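PDB 4LXR: protein toll from Drosophila melanogaster, which serves as the cell-surface receptor for cleaved Spätzle, driving antifungal drosomycin expression and setting up dorsal-ventral polarity in the embryo. Local coordinates for residues N364-I378 / N388-I402. Sequence-based numbering, arbitrary orientation. Where two conformers were deposited one is given.
Sequences NLTDLRLEDNLLTGI and NLVTLVMSRNRLRTI. With NAG (2-acetamido-2-deoxy-beta-D-glucopyranose), chain L; NAG (2-acetamido-2-deoxy-beta-D-glucopyranose), chain D.
With CG set between backbone N and carbonyl carbon (chi1 65°) and a further bend at chi2 (-91°), E371 folds its carboxylate over V393, OE1 lying 3.2 Å from V393 CG1; R369, in one of its two conformers, lays a guanidinium face over V393 CG2. The two segments belong to successive coils, LRR 10 and LRR 11, of Toll's extracellular leucine-rich-repeat solenoid; strands 367-369 and 391-393 run parallel in register. Beta-branched V393 suits its place, offering one methyl to each member of the R369-E371 salt bridge, in which this conformer's NE and NH1 both grip E371 OE2. Replacing E371 by alanine is likely to strip that conformer of its carboxylate mate, so the guanidinium could turn away from V393. Next door, R396 holds D372 side-on, NE to OD1 and NH2 to OD2, each 2.8 Å. On the opposite sheet face, in the coil's buried interior, apolar L368 and L392 lie side by side, CD2 3.8 Å from CD1, while flexible M394 brings CE against L370 CD1 and L375 CD1. Asparagine, donor and acceptor at once, suits the turn: N397 OD1 takes L375 N on an in-plane lone pair, as N373 OD1 takes L351 N one coil earlier. N397 ND2 reaches L370 O at 3.0 Å from the face opposite N373 ND2.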
ATOM      1  N   ASN A 364     -26.148  14.838   0.630  1.00 40.17           N
ATOM      2  CA  ASN A 364     -25.400  14.426   1.816  1.00 40.58           C
ATOM      3  C   ASN A 364     -24.278  13.430   1.510  1.00 33.02           C
ATOM      4  O   ASN A 364     -23.596  12.963   2.420  1.00 26.52           O
ATOM      5  CB  ASN A 364     -26.346  13.815   2.856  1.00 45.67           C
ATOM      6  CG  ASN A 364     -27.009  14.858   3.722  1.00 47.75           C
ATOM      7  OD1 ASN A 364     -26.330  15.656   4.354  1.00 45.85           O
ATOM      8  ND2 ASN A 364     -28.345  14.863   3.742  1.00 59.39           N
ATOM      9  N   LEU A 365     -24.103  13.091   0.240  1.00 24.81           N
ATOM     10  CA  LEU A 365     -23.103  12.093  -0.145  1.00 33.38           C
ATOM     11  C   LEU A 365     -21.716  12.520   0.317  1.00 33.57           C
ATOM     12  O   LEU A 365     -21.301  13.630   0.026  1.00 25.81           O
ATOM     13  CB  LEU A 365     -23.082  11.914  -1.664  1.00 22.59           C
ATOM     14  CG  LEU A 365     -22.481  10.608  -2.175  1.00 32.92           C
ATOM     15  CD1 LEU A 365     -23.241   9.401  -1.609  1.00 27.81           C
ATOM     16  CD2 LEU A 365     -22.497  10.593  -3.704  1.00 21.57           C
ATOM     17  N   THR A 366     -21.007  11.642   1.032  1.00 31.05           N
ATOM     18  CA  THR A 366     -19.655  11.951   1.490  1.00 27.02           C
ATOM     19  C   THR A 366     -18.572  11.147   0.771  1.00 31.44           C
ATOM     20  O   THR A 366     -17.426  11.595   0.685  1.00 30.83           O
ATOM     21  CB  THR A 366     -19.498  11.773   3.016  1.00 24.25           C
ATOM     22  OG1 THR A 366     -19.714  10.405   3.368  1.00 29.32           O
ATOM     23  CG2 THR A 366     -20.509  12.660   3.769  1.00 23.64           C
ATOM     24  N   ASP A 367     -18.945   9.975   0.258  1.00 28.41           N
ATOM     25  CA  ASP A 367     -17.995   9.040  -0.343  1.00 27.26           C
ATOM     26  C   ASP A 367     -18.567   8.492  -1.625  1.00 28.15           C
ATOM     27  O   ASP A 367     -19.680   7.970  -1.641  1.00 31.47           O
ATOM     28  CB  ASP A 367     -17.684   7.860   0.606  1.00 18.95           C
ATOM     29  CG  ASP A 367     -16.904   8.296   1.823  1.00 33.80           C
ATOM     30  OD1 ASP A 367     -15.661   8.447   1.723  1.00 43.84           O
ATOM     31  OD2 ASP A 367     -17.545   8.519   2.870  1.00 33.59           O
ATOM     32  N   LEU A 368     -17.805   8.604  -2.704  1.00 24.43           N
ATOM     33  CA  LEU A 368     -18.288   8.159  -3.991  1.00 21.42           C
ATOM     34  C   LEU A 368     -17.212   7.348  -4.690  1.00 24.17           C
ATOM     35  O   LEU A 368     -16.139   7.861  -4.990  1.00 28.42           O
ATOM     36  CB  LEU A 368     -18.743   9.351  -4.846  1.00 23.50           C
ATOM     37  CG  LEU A 368     -19.189   9.001  -6.263  1.00 24.43           C
ATOM     38  CD1 LEU A 368     -20.264   7.874  -6.215  1.00 29.42           C
ATOM     39  CD2 LEU A 368     -19.732  10.224  -6.970  1.00 21.97           C
ATOM     40  N   ARG A 369     -17.507   6.076  -4.948  0.51 24.69           N
ATOM     41  CA  ARG A 369     -16.536   5.168  -5.548  0.51 22.16           C
ATOM     42  C   ARG A 369     -16.954   4.789  -6.958  0.51 24.11           C
ATOM     43  O   ARG A 369     -17.942   4.073  -7.158  0.51 24.48           O
ATOM     44  CB  ARG A 369     -16.382   3.910  -4.695  0.51 24.31           C
ATOM     45  CG  ARG A 369     -16.131   4.176  -3.212  0.51 26.95           C
ATOM     46  CD  ARG A 369     -14.741   4.746  -2.952  0.51 25.58           C
ATOM     47  NE  ARG A 369     -13.679   3.827  -3.373  0.51 28.36           N
ATOM     48  CZ  ARG A 369     -12.591   3.549  -2.657  0.51 27.35           C
ATOM     49  NH1 ARG A 369     -11.677   2.709  -3.134  0.51 20.27           N
ATOM     50  NH2 ARG A 369     -12.408   4.118  -1.470  0.51 26.58           N
ATOM     51  N   LEU A 370     -16.201   5.278  -7.940  1.00 21.87           N
ATOM     52  CA  LEU A 370     -16.486   4.996  -9.336  1.00 20.31           C
ATOM     53  C   LEU A 370     -15.325   4.291 -10.018  1.00 22.56           C
ATOM     54  O   LEU A 370     -15.299   4.188 -11.243  1.00 19.00           O
ATOM     55  CB  LEU A 370     -16.807   6.301 -10.083  1.00 20.64           C
ATOM     56  CG  LEU A 370     -18.086   7.005  -9.620  1.00 25.23           C
ATOM     57  CD1 LEU A 370     -18.188   8.425 -10.209  1.00 22.79           C
ATOM     58  CD2 LEU A 370     -19.287   6.161 -10.023  1.00 27.59           C
ATOM     59  N   GLU A 371     -14.348   3.835  -9.236  1.00 20.60           N
ATOM     60  CA  GLU A 371     -13.125   3.286  -9.824  1.00 18.11           C
ATOM     61  C   GLU A 371     -13.442   2.021 -10.637  1.00 24.44           C
ATOM     62  O   GLU A 371     -14.467   1.373 -10.413  1.00 26.22           O
ATOM     63  CB  GLU A 371     -12.040   3.043  -8.743  1.00 18.35           C
ATOM     64  CG  GLU A 371     -12.382   1.968  -7.683  1.00 23.93           C
ATOM     65  CD  GLU A 371     -13.089   2.530  -6.453  1.00 33.36           C
ATOM     66  OE1 GLU A 371     -13.760   3.587  -6.568  1.00 26.89           O
ATOM     67  OE2 GLU A 371     -12.956   1.921  -5.360  1.00 32.77           O
ATOM     68  N   ASP A 372     -12.578   1.698 -11.594  1.00 22.99           N
ATOM     69  CA  ASP A 372     -12.717   0.496 -12.429  1.00 23.84           C
ATOM     70  C   ASP A 372     -13.993   0.470 -13.265  1.00 31.74           C
ATOM     71  O   ASP A 372     -14.799  -0.476 -13.229  1.00 24.50           O
ATOM     72  CB  ASP A 372     -12.502  -0.788 -11.608  1.00 26.43           C
ATOM     73  CG  ASP A 372     -11.068  -0.895 -11.080  1.00 26.65           C
ATOM     74  OD1 ASP A 372     -10.143  -1.170 -11.877  1.00 33.60           O
ATOM     75  OD2 ASP A 372     -10.861  -0.668  -9.879  1.00 31.05           O
ATOM     76  N   ASN A 373     -14.136   1.533 -14.042  1.00 29.29           N
ATOM     77  CA  ASN A 373     -15.227   1.684 -14.973  1.00 22.42           C
ATOM     78  C   ASN A 373     -14.688   2.235 -16.290  1.00 32.71           C
ATOM     79  O   ASN A 373     -13.481   2.255 -16.506  1.00 32.53           O
ATOM     80  CB  ASN A 373     -16.305   2.578 -14.359  1.00 20.87           C
ATOM     81  CG  ASN A 373     -17.267   1.783 -13.475  1.00 25.71           C
ATOM     82  OD1 ASN A 373     -18.070   1.008 -13.982  1.00 24.53           O
ATOM     83  ND2 ASN A 373     -17.156   1.942 -12.167  1.00 22.82           N
ATOM     84  N   LEU A 374     -15.578   2.674 -17.166  1.00 22.11           N
ATOM     85  CA  LEU A 374     -15.181   3.121 -18.489  1.00 23.06           C
ATOM     86  C   LEU A 374     -15.658   4.531 -18.750  1.00 23.51           C
ATOM     87  O   LEU A 374     -16.054   4.839 -19.859  1.00 24.46           O
ATOM     88  CB  LEU A 374     -15.782   2.195 -19.543  1.00 24.06           C
ATOM     89  CG  LEU A 374     -15.391   0.720 -19.428  1.00 34.95           C
ATOM     90  CD1 LEU A 374     -16.199  -0.115 -20.403  1.00 39.12           C
ATOM     91  CD2 LEU A 374     -13.890   0.535 -19.669  1.00 32.16           C
ATOM     92  N   LEU A 375     -15.667   5.374 -17.719  1.00 22.95           N
ATOM     93  CA  LEU A 375     -16.114   6.757 -17.871  1.00 27.25           C
ATOM     94  C   LEU A 375     -15.074   7.592 -18.627  1.00 29.07           C
ATOM     95  O   LEU A 375     -13.864   7.412 -18.441  1.00 27.62           O
ATOM     96  CB  LEU A 375     -16.401   7.369 -16.495  1.00 25.74           C
ATOM     97  CG  LEU A 375     -17.541   6.650 -15.750  1.00 25.20           C
ATOM     98  CD1 LEU A 375     -17.537   7.000 -14.293  1.00 21.67           C
ATOM     99  CD2 LEU A 375     -18.887   6.969 -16.376  1.00 23.22           C
ATOM    100  N   THR A 376     -15.543   8.505 -19.468  1.00 30.50           N
ATOM    101  CA  THR A 376     -14.639   9.269 -20.322  1.00 27.01           C
ATOM    102  C   THR A 376     -14.596  10.751 -19.999  1.00 25.75           C
ATOM    103  O   THR A 376     -13.763  11.455 -20.522  1.00 26.20           O
ATOM    104  CB  THR A 376     -15.017   9.166 -21.794  1.00 31.15           C
ATOM    105  OG1 THR A 376     -16.410   9.458 -21.940  1.00 31.55           O
ATOM    106  CG2 THR A 376     -14.711   7.791 -22.346  1.00 28.74           C
ATOM    107  N   GLY A 377     -15.486  11.229 -19.143  1.00 30.69           N
ATOM    108  CA  GLY A 377     -15.542  12.650 -18.882  1.00 25.94           C
ATOM    109  C   GLY A 377     -16.124  12.968 -17.529  1.00 33.39           C
ATOM    110  O   GLY A 377     -16.714  12.111 -16.869  1.00 24.83           O
ATOM    111  N   ILE A 378     -15.917  14.201 -17.089  1.00 25.74           N
ATOM    112  CA  ILE A 378     -16.607  14.708 -15.915  1.00 25.60           C
ATOM    113  C   ILE A 378     -17.260  15.981 -16.391  1.00 34.91           C
ATOM    114  O   ILE A 378     -16.577  16.879 -16.918  1.00 28.54           O
ATOM    115  CB  ILE A 378     -15.657  15.022 -14.749  1.00 30.03           C
ATOM    116  CG1 ILE A 378     -14.749  13.831 -14.463  1.00 28.12           C
ATOM    117  CG2 ILE A 378     -16.457  15.400 -13.500  1.00 24.95           C
ATOM    118  CD1 ILE A 378     -13.926  13.987 -13.197  1.00 23.83           C
ATOM    119  N   ASN A 388     -21.118  18.194   0.039  1.00 35.79           N
ATOM    120  CA  ASN A 388     -20.595  17.458   1.191  1.00 35.80           C
ATOM    121  C   ASN A 388     -19.620  16.329   0.863  1.00 30.17           C
ATOM    122  O   ASN A 388     -19.061  15.697   1.775  1.00 35.60           O
ATOM    123  CB  ASN A 388     -21.739  16.878   2.041  1.00 39.17           C
ATOM    124  CG  ASN A 388     -22.248  17.857   3.069  1.00 46.57           C
ATOM    125  OD1 ASN A 388     -22.410  19.037   2.787  1.00 45.65           O
ATOM    126  ND2 ASN A 388     -22.487  17.372   4.280  1.00 57.83           N
ATOM    127  N   LEU A 389     -19.455  16.032  -0.421  1.00 27.65           N
ATOM    128  CA  LEU A 389     -18.583  14.926  -0.830  1.00 29.71           C
ATOM    129  C   LEU A 389     -17.167  15.118  -0.270  1.00 27.34           C
ATOM    130  O   LEU A 389     -16.609  16.199  -0.365  1.00 25.91           O
ATOM    131  CB  LEU A 389     -18.540  14.823  -2.353  1.00 29.60           C
ATOM    132  CG  LEU A 389     -17.908  13.541  -2.898  1.00 24.46           C
ATOM    133  CD1 LEU A 389     -18.724  12.326  -2.456  1.00 21.47           C
ATOM    134  CD2 LEU A 389     -17.788  13.614  -4.425  1.00 24.47           C
ATOM    135  N   VAL A 390     -16.607  14.080   0.338  1.00 35.50           N
ATOM    136  CA  VAL A 390     -15.300  14.192   0.977  1.00 34.18           C
ATOM    137  C   VAL A 390     -14.228  13.454   0.159  1.00 35.75           C
ATOM    138  O   VAL A 390     -13.147  13.999  -0.106  1.00 25.80           O
ATOM    139  CB  VAL A 390     -15.341  13.688   2.437  1.00 34.21           C
ATOM    140  CG1 VAL A 390     -13.960  13.753   3.070  1.00 34.00           C
ATOM    141  CG2 VAL A 390     -16.344  14.512   3.246  1.00 31.02           C
ATOM    142  N   THR A 391     -14.519  12.223  -0.255  1.00 24.66           N
ATOM    143  CA  THR A 391     -13.602  11.544  -1.162  1.00 34.81           C
ATOM    144  C   THR A 391     -14.288  11.021  -2.421  1.00 37.63           C
ATOM    145  O   THR A 391     -15.377  10.448  -2.362  1.00 30.87           O
ATOM    146  CB  THR A 391     -12.714  10.458  -0.479  1.00 28.92           C
ATOM    147  OG1 THR A 391     -13.126   9.160  -0.871  1.00 36.85           O
ATOM    148  CG2 THR A 391     -12.730  10.579   1.006  1.00 20.76           C
ATOM    149  N   LEU A 392     -13.635  11.281  -3.556  1.00 34.33           N
ATOM    150  CA  LEU A 392     -14.086  10.876  -4.877  1.00 30.37           C
ATOM    151  C   LEU A 392     -13.018   9.970  -5.489  1.00 34.06           C
ATOM    152  O   LEU A 392     -11.850  10.374  -5.645  1.00 31.12           O
ATOM    153  CB  LEU A 392     -14.311  12.108  -5.772  1.00 24.77           C
ATOM    154  CG  LEU A 392     -14.740  11.853  -7.218  1.00 24.71           C
ATOM    155  CD1 LEU A 392     -16.060  11.033  -7.259  1.00 21.01           C
ATOM    156  CD2 LEU A 392     -14.888  13.171  -8.023  1.00 22.57           C
ATOM    157  N   VAL A 393     -13.406   8.741  -5.819  1.00 23.38           N
ATOM    158  CA  VAL A 393     -12.463   7.778  -6.395  1.00 23.33           C
ATOM    159  C   VAL A 393     -12.915   7.417  -7.803  1.00 29.72           C
ATOM    160  O   VAL A 393     -14.009   6.876  -7.988  1.00 26.95           O
ATOM    161  CB  VAL A 393     -12.320   6.498  -5.530  1.00 29.86           C
ATOM    162  CG1 VAL A 393     -11.237   5.573  -6.089  1.00 20.66           C
ATOM    163  CG2 VAL A 393     -12.000   6.858  -4.098  1.00 25.23           C
ATOM    164  N   MET A 394     -12.086   7.756  -8.795  1.00 26.29           N
ATOM    165  CA  MET A 394     -12.409   7.495 -10.190  1.00 27.27           C
ATOM    166  C   MET A 394     -11.225   6.870 -10.897  1.00 26.90           C
ATOM    167  O   MET A 394     -11.029   7.055 -12.113  1.00 20.90           O
ATOM    168  CB  MET A 394     -12.851   8.771 -10.908  1.00 23.15           C
ATOM    169  CG  MET A 394     -14.060   9.436 -10.257  1.00 23.47           C
ATOM    170  SD  MET A 394     -14.737  10.747 -11.269  1.00 27.30           S
ATOM    171  CE  MET A 394     -15.274   9.876 -12.727  1.00 22.13           C
ATOM    172  N   SER A 395     -10.444   6.125 -10.120  1.00 23.32           N
ATOM    173  CA  SER A 395      -9.273   5.414 -10.628  1.00 24.41           C
ATOM    174  C   SER A 395      -9.632   4.413 -11.703  1.00 23.41           C
ATOM    175  O   SER A 395     -10.696   3.793 -11.650  1.00 28.10           O
ATOM    176  CB  SER A 395      -8.598   4.665  -9.482  1.00 27.47           C
ATOM    177  OG  SER A 395      -8.508   5.511  -8.360  1.00 28.04           O
ATOM    178  N   ARG A 396      -8.722   4.241 -12.659  1.00 23.89           N
ATOM    179  CA  ARG A 396      -8.851   3.230 -13.698  1.00 26.73           C
ATOM    180  C   ARG A 396     -10.192   3.352 -14.426  1.00 32.63           C
ATOM    181  O   ARG A 396     -10.984   2.404 -14.475  1.00 28.74           O
ATOM    182  CB  ARG A 396      -8.636   1.820 -13.121  1.00 28.62           C
ATOM    183  CG  ARG A 396      -7.190   1.560 -12.640  1.00 32.56           C
ATOM    184  CD  ARG A 396      -7.029   0.227 -11.897  1.00 27.20           C
ATOM    185  NE  ARG A 396      -7.960   0.152 -10.776  1.00 30.56           N
ATOM    186  CZ  ARG A 396      -7.712   0.624  -9.559  1.00 29.03           C
ATOM    187  NH1 ARG A 396      -6.543   1.171  -9.266  1.00 29.28           N
ATOM    188  NH2 ARG A 396      -8.640   0.544  -8.631  1.00 24.27           N
ATOM    189  N   ASN A 397     -10.443   4.548 -14.953  1.00 27.15           N
ATOM    190  CA  ASN A 397     -11.488   4.774 -15.943  1.00 22.77           C
ATOM    191  C   ASN A 397     -10.803   5.130 -17.270  1.00 25.46           C
ATOM    192  O   ASN A 397      -9.656   4.768 -17.469  1.00 27.61           O
ATOM    193  CB  ASN A 397     -12.463   5.855 -15.470  1.00 21.38           C
ATOM    194  CG  ASN A 397     -13.550   5.303 -14.550  1.00 26.95           C
ATOM    195  OD1 ASN A 397     -14.658   5.017 -15.003  1.00 33.82           O
ATOM    196  ND2 ASN A 397     -13.238   5.149 -13.259  1.00 20.83           N
ATOM    197  N   ARG A 398     -11.500   5.810 -18.175  1.00 23.41           N
ATOM    198  CA  ARG A 398     -10.903   6.289 -19.424  1.00 23.95           C
ATOM    199  C   ARG A 398     -11.081   7.802 -19.499  1.00 30.65           C
ATOM    200  O   ARG A 398     -11.374   8.350 -20.564  1.00 28.07           O
ATOM    201  CB  ARG A 398     -11.575   5.659 -20.646  1.00 24.73           C
ATOM    202  CG  ARG A 398     -11.709   4.127 -20.622  1.00 39.70           C
ATOM    203  CD  ARG A 398     -10.398   3.412 -20.347  1.00 41.07           C
ATOM    204  NE  ARG A 398      -9.373   3.755 -21.326  1.00 58.51           N
ATOM    205  CZ  ARG A 398      -8.120   4.086 -21.028  1.00 67.64           C
ATOM    206  NH1 ARG A 398      -7.712   4.130 -19.763  1.00 63.47           N
ATOM    207  NH2 ARG A 398      -7.271   4.382 -22.004  1.00 76.44           N
ATOM    208  N   LEU A 399     -10.918   8.478 -18.365  1.00 23.71           N
ATOM    209  CA  LEU A 399     -11.208   9.910 -18.290  1.00 27.71           C
ATOM    210  C   LEU A 399     -10.272  10.685 -19.181  1.00 30.93           C
ATOM    211  O   LEU A 399      -9.067  10.484 -19.137  1.00 30.00           O
ATOM    212  CB  LEU A 399     -11.089  10.424 -16.855  1.00 23.42           C
ATOM    213  CG  LEU A 399     -12.152   9.926 -15.882  1.00 23.45           C
ATOM    214  CD1 LEU A 399     -11.927  10.545 -14.495  1.00 23.42           C
ATOM    215  CD2 LEU A 399     -13.500  10.325 -16.446  1.00 25.61           C
ATOM    216  N   ARG A 400     -10.836  11.561 -19.998  1.00 30.72           N
ATOM    217  CA  ARG A 400     -10.044  12.345 -20.927  1.00 28.20           C
ATOM    218  C   ARG A 400     -10.335  13.842 -20.750  1.00 36.12           C
ATOM    219  O   ARG A 400      -9.436  14.676 -20.871  1.00 37.91           O
ATOM    220  CB  ARG A 400     -10.281  11.868 -22.368  1.00 34.13           C
ATOM    221  CG  ARG A 400     -10.228  12.952 -23.428  1.00 49.43           C
ATOM    222  CD  ARG A 400      -9.228  12.625 -24.530  1.00 68.64           C
ATOM    223  NE  ARG A 400      -9.061  13.737 -25.467  1.00 74.36           N
ATOM    224  CZ  ARG A 400      -8.289  14.798 -25.234  1.00 76.46           C
ATOM    225  NH1 ARG A 400      -7.613  14.892 -24.091  1.00 77.89           N
ATOM    226  NH2 ARG A 400      -8.196  15.767 -26.136  1.00 68.35           N
ATOM    227  N   THR A 401     -11.581  14.192 -20.450  1.00 26.93           N
ATOM    228  CA  THR A 401     -11.896  15.593 -20.212  1.00 34.31           C
ATOM    229  C   THR A 401     -12.536  15.845 -18.860  1.00 26.87           C
ATOM    230  O   THR A 401     -13.286  15.018 -18.338  1.00 37.19           O
ATOM    231  CB  THR A 401     -12.830  16.188 -21.285  1.00 34.90           C
ATOM    232  OG1 THR A 401     -14.162  15.699 -21.073  1.00 36.66           O
ATOM    233  CG2 THR A 401     -12.347  15.832 -22.673  1.00 29.15           C
ATOM    234  N   ILE A 402     -12.229  17.010 -18.311  1.00 27.15           N
ATOM    235  CA  ILE A 402     -12.808  17.477 -17.069  1.00 28.12           C
ATOM    236  C   ILE A 402     -13.362  18.868 -17.330  1.00 36.61           C
ATOM    237  O   ILE A 402     -12.607  19.791 -17.620  1.00 34.91           O
ATOM    238  CB  ILE A 402     -11.758  17.551 -15.952  1.00 28.64           C
ATOM    239  CG1 ILE A 402     -11.062  16.198 -15.793  1.00 34.27           C
ATOM    240  CG2 ILE A 402     -12.410  17.992 -14.620  1.00 26.22           C
ATOM    241  CD1 ILE A 402     -10.259  16.077 -14.511  1.00 37.03           C
TER
HETATM  242  C1  NAG L2017     -28.915  15.912   4.571  1.00 47.23           C
HETATM  243  C2  NAG L2017     -29.543  16.838   3.490  1.00 67.34           C
HETATM  244  C3  NAG L2017     -30.575  17.784   4.106  1.00 67.89           C
HETATM  245  C4  NAG L2017     -31.606  16.997   4.899  1.00 63.64           C
HETATM  246  C5  NAG L2017     -30.881  16.219   5.991  1.00 59.50           C
HETATM  247  C6  NAG L2017     -31.810  15.385   6.843  1.00 58.38           C
HETATM  248  C7  NAG L2017     -27.654  18.430   3.347  1.00 62.05           C
HETATM  249  C8  NAG L2017     -26.699  19.122   2.421  1.00 61.00           C
HETATM  250  N2  NAG L2017     -28.530  17.593   2.768  1.00 63.53           N
HETATM  251  O3  NAG L2017     -31.212  18.523   3.070  1.00 75.92           O
HETATM  252  O4  NAG L2017     -32.600  17.859   5.449  1.00 57.91           O
HETATM  253  O5  NAG L2017     -29.963  15.306   5.373  1.00 54.68           O
HETATM  254  O6  NAG L2017     -32.559  14.475   6.046  1.00 56.68           O
HETATM  255  O7  NAG L2017     -27.625  18.615   4.562  1.00 60.20           O
HETATM  256  C1  NAG D   1     -21.876   4.113   5.395  1.00 24.08           C
HETATM  257  C2  NAG D   1     -20.996   3.317   6.374  1.00 27.81           C
HETATM  258  C3  NAG D   1     -20.291   4.260   7.345  1.00 30.42           C
HETATM  259  C4  NAG D   1     -19.566   5.376   6.602  1.00 31.31           C
HETATM  260  C5  NAG D   1     -20.515   6.072   5.628  1.00 24.32           C
HETATM  261  C6  NAG D   1     -19.841   7.131   4.775  1.00 22.74           C
HETATM  262  C7  NAG D   1     -21.688   1.013   6.856  1.00 35.81           C
HETATM  263  C8  NAG D   1     -22.535   0.128   7.726  1.00 26.28           C
HETATM  264  N2  NAG D   1     -21.763   2.322   7.106  1.00 32.13           N
HETATM  265  O3  NAG D   1     -19.370   3.513   8.131  1.00 31.36           O
HETATM  266  O4  NAG D   1     -19.110   6.333   7.552  1.00 32.79           O
HETATM  267  O5  NAG D   1     -21.073   5.107   4.730  1.00 24.11           O
HETATM  268  O6  NAG D   1     -18.699   6.628   4.091  1.00 21.73           O
HETATM  269  O7  NAG D   1     -20.975   0.562   5.964  1.00 37.36           O
HETATM  270  O   HOH W   1     -23.415  14.428   4.769  1.00 36.97           O
HETATM  271  O   HOH W   2     -22.527  15.744  -1.084  1.00 26.67           O
HETATM  272  O   HOH W   3     -14.491  13.155 -22.528  1.00 28.57           O
HETATM  273  O   HOH W   4     -15.983  17.061 -19.392  1.00 34.10           O